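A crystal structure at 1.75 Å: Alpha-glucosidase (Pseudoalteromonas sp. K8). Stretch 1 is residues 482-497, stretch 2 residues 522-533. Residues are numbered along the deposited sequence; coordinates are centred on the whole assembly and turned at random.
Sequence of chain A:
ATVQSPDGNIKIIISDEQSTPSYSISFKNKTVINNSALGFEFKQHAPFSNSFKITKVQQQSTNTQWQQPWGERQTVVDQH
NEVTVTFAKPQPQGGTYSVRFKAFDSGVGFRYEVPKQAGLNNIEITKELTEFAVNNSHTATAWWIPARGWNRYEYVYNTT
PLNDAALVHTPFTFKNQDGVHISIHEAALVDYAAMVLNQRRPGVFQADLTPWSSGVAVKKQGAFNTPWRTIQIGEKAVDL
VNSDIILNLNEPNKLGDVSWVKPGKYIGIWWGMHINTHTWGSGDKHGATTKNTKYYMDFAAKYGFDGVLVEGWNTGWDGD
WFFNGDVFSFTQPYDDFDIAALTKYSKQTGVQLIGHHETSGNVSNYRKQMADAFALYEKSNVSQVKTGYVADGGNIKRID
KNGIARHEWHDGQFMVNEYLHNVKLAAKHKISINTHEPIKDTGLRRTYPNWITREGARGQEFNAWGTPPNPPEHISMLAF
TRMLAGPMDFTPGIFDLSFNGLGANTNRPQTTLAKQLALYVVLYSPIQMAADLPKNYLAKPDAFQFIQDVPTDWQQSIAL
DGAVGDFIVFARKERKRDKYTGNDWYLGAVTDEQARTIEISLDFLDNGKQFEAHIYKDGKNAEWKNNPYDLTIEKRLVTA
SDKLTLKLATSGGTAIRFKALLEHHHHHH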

# COMPACT_ATOMS: atom_id res chain seq x y z
N ARG A 482 2.49 6.51 1.50
CA ARG A 482 2.21 5.07 1.44
C ARG A 482 1.01 4.75 0.54
O ARG A 482 1.06 3.79 -0.24
CB ARG A 482 1.96 4.55 2.86
CG ARG A 482 1.27 3.19 2.92
CD ARG A 482 2.16 2.06 2.38
NE ARG A 482 1.44 0.79 2.48
CZ ARG A 482 0.49 0.39 1.64
NH1 ARG A 482 -0.12 -0.78 1.83
NH2 ARG A 482 0.16 1.15 0.60
N MET A 483 -0.06 5.54 0.62
CA MET A 483 -1.26 5.18 -0.14
C MET A 483 -1.10 5.41 -1.64
O MET A 483 -1.91 4.89 -2.42
CB MET A 483 -2.49 5.95 0.38
CG MET A 483 -2.85 5.63 1.83
SD MET A 483 -2.90 3.86 2.25
CE MET A 483 -4.30 3.32 1.28
N LEU A 484 -0.08 6.17 -2.07
CA LEU A 484 0.20 6.25 -3.50
C LEU A 484 0.65 4.91 -4.07
O LEU A 484 0.54 4.69 -5.28
CB LEU A 484 1.26 7.32 -3.78
CG LEU A 484 0.97 8.74 -3.30
CD1 LEU A 484 2.07 9.68 -3.77
CD2 LEU A 484 -0.40 9.23 -3.78
N ALA A 485 1.16 4.01 -3.23
CA ALA A 485 1.62 2.71 -3.71
C ALA A 485 0.47 1.76 -3.99
O ALA A 485 0.60 0.90 -4.87
CB ALA A 485 2.59 2.08 -2.70
N GLY A 486 -0.65 1.89 -3.28
CA GLY A 486 -1.77 0.97 -3.44
C GLY A 486 -2.49 0.73 -2.12
O GLY A 486 -2.22 1.41 -1.11
N PRO A 487 -3.41 -0.24 -2.09
CA PRO A 487 -4.27 -0.42 -0.90
C PRO A 487 -3.48 -0.78 0.36
O PRO A 487 -2.41 -1.39 0.30
CB PRO A 487 -5.22 -1.55 -1.31
CG PRO A 487 -4.57 -2.22 -2.50
CD PRO A 487 -3.81 -1.12 -3.20
N MET A 488 -4.04 -0.41 1.51
CA MET A 488 -3.41 -0.72 2.78
C MET A 488 -4.43 -1.31 3.74
O MET A 488 -5.53 -0.78 3.87
CB MET A 488 -2.78 0.51 3.43
CG MET A 488 -2.19 0.20 4.81
SD MET A 488 -1.56 1.67 5.64
CE MET A 488 -0.95 0.96 7.18
N ASP A 489 -4.04 -2.41 4.39
CA ASP A 489 -4.80 -3.01 5.49
C ASP A 489 -4.44 -2.26 6.78
O ASP A 489 -3.57 -2.66 7.55
CB ASP A 489 -4.47 -4.50 5.60
CG ASP A 489 -5.32 -5.23 6.65
OD1 ASP A 489 -6.55 -4.98 6.72
OD2 ASP A 489 -4.75 -6.09 7.38
N PHE A 490 -5.14 -1.13 7.00
CA PHE A 490 -4.87 -0.27 8.16
C PHE A 490 -5.53 -0.77 9.44
O PHE A 490 -5.09 -0.43 10.54
CB PHE A 490 -5.33 1.16 7.86
CG PHE A 490 -5.02 2.15 8.95
CD1 PHE A 490 -3.81 2.83 8.97
CD2 PHE A 490 -5.94 2.40 9.97
CE1 PHE A 490 -3.51 3.73 9.99
CE2 PHE A 490 -5.65 3.30 11.00
CZ PHE A 490 -4.43 3.96 11.01
N THR A 491 -6.57 -1.61 9.30
CA THR A 491 -7.52 -2.06 10.33
C THR A 491 -8.14 -0.86 11.04
O THR A 491 -7.87 -0.61 12.22
CB THR A 491 -6.88 -3.05 11.32
OG1 THR A 491 -6.02 -2.39 12.25
CG2 THR A 491 -6.09 -4.13 10.58
N PRO A 492 -9.01 -0.11 10.37
CA PRO A 492 -9.66 1.05 10.99
C PRO A 492 -10.77 0.61 11.95
O PRO A 492 -11.05 -0.57 12.13
CB PRO A 492 -10.24 1.80 9.79
CG PRO A 492 -10.55 0.72 8.82
CD PRO A 492 -9.44 -0.28 8.97
N GLY A 493 -11.40 1.61 12.58
CA GLY A 493 -12.65 1.37 13.28
C GLY A 493 -12.56 1.06 14.76
O GLY A 493 -13.36 0.28 15.28
N ILE A 494 -11.63 1.68 15.48
CA ILE A 494 -11.58 1.49 16.93
C ILE A 494 -12.60 2.43 17.57
O ILE A 494 -12.54 3.65 17.39
CB ILE A 494 -10.16 1.75 17.48
CG1 ILE A 494 -9.18 0.69 16.96
CG2 ILE A 494 -10.16 1.73 19.01
CD1 ILE A 494 -9.56 -0.74 17.34
N PHE A 495 -13.55 1.85 18.30
CA PHE A 495 -14.61 2.60 18.96
C PHE A 495 -14.34 2.86 20.42
O PHE A 495 -14.77 3.90 20.94
CB PHE A 495 -15.95 1.85 18.85
CG PHE A 495 -16.72 2.15 17.60
CD1 PHE A 495 -16.08 2.65 16.48
CD2 PHE A 495 -18.09 1.95 17.54
CE1 PHE A 495 -16.80 2.93 15.31
CE2 PHE A 495 -18.81 2.23 16.40
CZ PHE A 495 -18.17 2.72 15.28
N ASP A 496 -13.68 1.94 21.12
CA ASP A 496 -13.24 2.21 22.49
C ASP A 496 -11.82 2.76 22.39
O ASP A 496 -10.85 2.01 22.20
CB ASP A 496 -13.31 0.97 23.36
CG ASP A 496 -12.73 1.21 24.76
OD1 ASP A 496 -12.57 2.40 25.14
OD2 ASP A 496 -12.43 0.22 25.47
N LEU A 497 -11.69 4.08 22.52
CA LEU A 497 -10.41 4.76 22.49
C LEU A 497 -9.82 4.95 23.88
O LEU A 497 -8.79 5.61 24.01
CB LEU A 497 -10.58 6.13 21.83
CG LEU A 497 -11.21 6.12 20.44
CD1 LEU A 497 -11.67 7.51 20.09
CD2 LEU A 497 -10.19 5.63 19.42
N VAL A 522 -11.28 7.16 3.39
CA VAL A 522 -10.02 7.82 3.10
C VAL A 522 -8.94 6.81 2.69
O VAL A 522 -8.18 7.07 1.76
CB VAL A 522 -9.57 8.67 4.31
CG1 VAL A 522 -8.13 9.13 4.13
CG2 VAL A 522 -10.49 9.86 4.47
N LEU A 523 -8.85 5.67 3.38
CA LEU A 523 -7.77 4.71 3.13
C LEU A 523 -8.33 3.53 2.34
O LEU A 523 -9.06 2.70 2.89
CB LEU A 523 -7.14 4.23 4.43
CG LEU A 523 -6.45 5.29 5.30
CD1 LEU A 523 -5.91 4.63 6.57
CD2 LEU A 523 -5.34 6.00 4.53
N TYR A 524 -7.99 3.46 1.05
CA TYR A 524 -8.55 2.41 0.21
C TYR A 524 -7.96 1.04 0.56
O TYR A 524 -6.74 0.89 0.70
CB TYR A 524 -8.33 2.71 -1.27
CG TYR A 524 -8.69 1.49 -2.09
CD1 TYR A 524 -9.99 1.00 -2.09
CD2 TYR A 524 -7.72 0.79 -2.81
CE1 TYR A 524 -10.33 -0.14 -2.79
CE2 TYR A 524 -8.06 -0.35 -3.52
CZ TYR A 524 -9.36 -0.81 -3.50
OH TYR A 524 -9.69 -1.94 -4.19
N SER A 525 -8.84 0.04 0.68
CA SER A 525 -8.43 -1.36 0.70
C SER A 525 -9.62 -2.21 0.30
O SER A 525 -10.75 -1.89 0.70
CB SER A 525 -7.94 -1.78 2.09
OG SER A 525 -7.56 -3.14 2.10
N PRO A 526 -9.43 -3.27 -0.50
CA PRO A 526 -10.59 -4.10 -0.90
C PRO A 526 -11.15 -4.91 0.26
O PRO A 526 -12.32 -5.31 0.20
CB PRO A 526 -10.01 -5.01 -1.99
CG PRO A 526 -8.56 -5.11 -1.64
CD PRO A 526 -8.18 -3.75 -1.11
N ILE A 527 -10.35 -5.17 1.28
CA ILE A 527 -10.85 -5.71 2.54
C ILE A 527 -10.59 -4.67 3.62
O ILE A 527 -9.50 -4.08 3.67
CB ILE A 527 -10.25 -7.08 2.91
CG1 ILE A 527 -8.73 -7.03 2.97
CG2 ILE A 527 -10.74 -8.16 1.94
CD1 ILE A 527 -8.12 -8.27 3.62
N GLN A 528 -11.61 -4.39 4.42
CA GLN A 528 -11.54 -3.42 5.49
C GLN A 528 -11.92 -4.12 6.78
O GLN A 528 -12.96 -4.77 6.86
CB GLN A 528 -12.49 -2.24 5.24
CG GLN A 528 -12.10 -1.34 4.04
CD GLN A 528 -10.98 -0.35 4.38
OE1 GLN A 528 -10.26 -0.52 5.37
NE2 GLN A 528 -10.84 0.69 3.56
N MET A 529 -11.07 -4.01 7.79
CA MET A 529 -11.39 -4.59 9.08
C MET A 529 -12.22 -3.61 9.89
O MET A 529 -12.00 -2.40 9.83
CB MET A 529 -10.12 -4.95 9.85
CG MET A 529 -10.38 -5.92 10.99
SD MET A 529 -8.82 -6.31 11.80
CE MET A 529 -9.33 -7.69 12.83
N ALA A 530 -13.18 -4.14 10.63
CA ALA A 530 -13.71 -3.46 11.80
C ALA A 530 -12.89 -4.03 12.95
O ALA A 530 -13.17 -5.13 13.44
CB ALA A 530 -15.21 -3.69 11.97
N ALA A 531 -11.87 -3.29 13.37
CA ALA A 531 -10.78 -3.84 14.17
C ALA A 531 -11.14 -4.05 15.64
O ALA A 531 -10.42 -4.79 16.33
CB ALA A 531 -9.57 -2.91 14.09
N ASP A 532 -12.20 -3.43 16.15
CA ASP A 532 -12.41 -3.41 17.59
C ASP A 532 -13.05 -4.71 18.09
O ASP A 532 -13.51 -5.55 17.31
CB ASP A 532 -13.27 -2.22 18.00
CG ASP A 532 -12.92 -1.67 19.36
OD1 ASP A 532 -12.31 -2.40 20.18
OD2 ASP A 532 -13.27 -0.50 19.63
N LEU A 533 -13.10 -4.85 19.41
CA LEU A 533 -13.83 -5.94 20.02
C LEU A 533 -15.32 -5.78 19.72
O LEU A 533 -15.85 -4.66 19.78
CB LEU A 533 -13.61 -5.96 21.54
CG LEU A 533 -12.16 -5.84 22.01
CD1 LEU A 533 -12.09 -5.86 23.54
CD2 LEU A 533 -11.35 -6.97 21.43
O HOH W 1 -7.67 -0.60 5.65
O HOH W 2 -8.24 -2.95 7.18
O HOH W 3 -10.61 -0.92 21.91

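A single carboxylate oxygen closes one end of this contact: Asp532 OD2 accepts hydrogen bonds from two successive backbone amides, Phe495 N at 2.7 Å and Asp496 N at 2.9 Å. The second is nearly straight (169°), the first more bent (143°). Asp532 points its CA-to-CB bond toward stretch 1 and holds chi1 at -148°, between wells. Its other oxygen is occupied as well: OD1 accepts from its own neighbour, Leu533 N, at 2.7 Å, and from water 3, whose oxygen lies 2.8 Å from Asp532 OD1 and 3.0 Å from Asp496 O. A short acidic side chain suits this place because both oxygens meet donors while the carboxylate is buried.

Elsewhere the two stretches run side by side with few direct backbone links. Met488 N donates to Tyr524 O (3.1 Å, 158°), and the same carbonyl receives a CA-H...O contact from Pro487 CA at 3.2 Å. Farther along, Ala531 N donates to Pro492 O (3.1 Å, 156°). Pro492 O also lies 3.1 Å from Met529 O, but both are acceptors and no hydrogen bond joins them.

Between these two links, water takes the place of direct pairing. Water 1 donates to Met488 O (2.8 Å) and Gln528 OE1 (2.6 Å) and accepts from Phe490 N (2.9 Å). Water 2 accepts from Thr491 N (3.0 Å) and Met529 N (3.1 Å) while donating to Asp489 OD1 (2.7 Å), so it joins a backbone amide of each stretch. Gln528 suits its site by using both ends of its amide: OE1 meets water 1, and NE2 donates to Leu523 O at 2.8 Å, tying stretch 2 to itself. Ser525 OG likewise turns inward on its own stretch, donating to Ile527 O at 2.7 Å.

The apolar part of the contact centres on Leu523, which points toward stretch 1. Its CD1 sits over one face of the Phe490 ring, 3.9 Å from the centroid and 28° off the normal, while its CD2 packs against Met483 CG at 3.7 Å; the branched end thus serves two partners. Pro487 also points toward stretch 2, and its CB lies 3.7 Å from both Tyr524 CD2 and Pro526 CD, filling the space with a compact ring beside its CA-H...O contact. Near the other end, Ile494 CD1 reaches Ala531 CB at 3.9 Å. Ala531 CB also comes within 3.4 Å of Thr491 O.

Two glycines answer to backbone shape. Gly486, with positive phi, is where the chain leaves the short, weakly bonded helix; a CB there would jam against the preceding carbonyl and lie only 2.8 Å from Pro487 CD. Arg482 braces this turn, with NH2 donating to Gly486 O (2.9 Å) and NH1 to Pro487 O (2.8 Å). Gly493 also has a positive phi that favours glycine. Together the two stretches bury 846 Å².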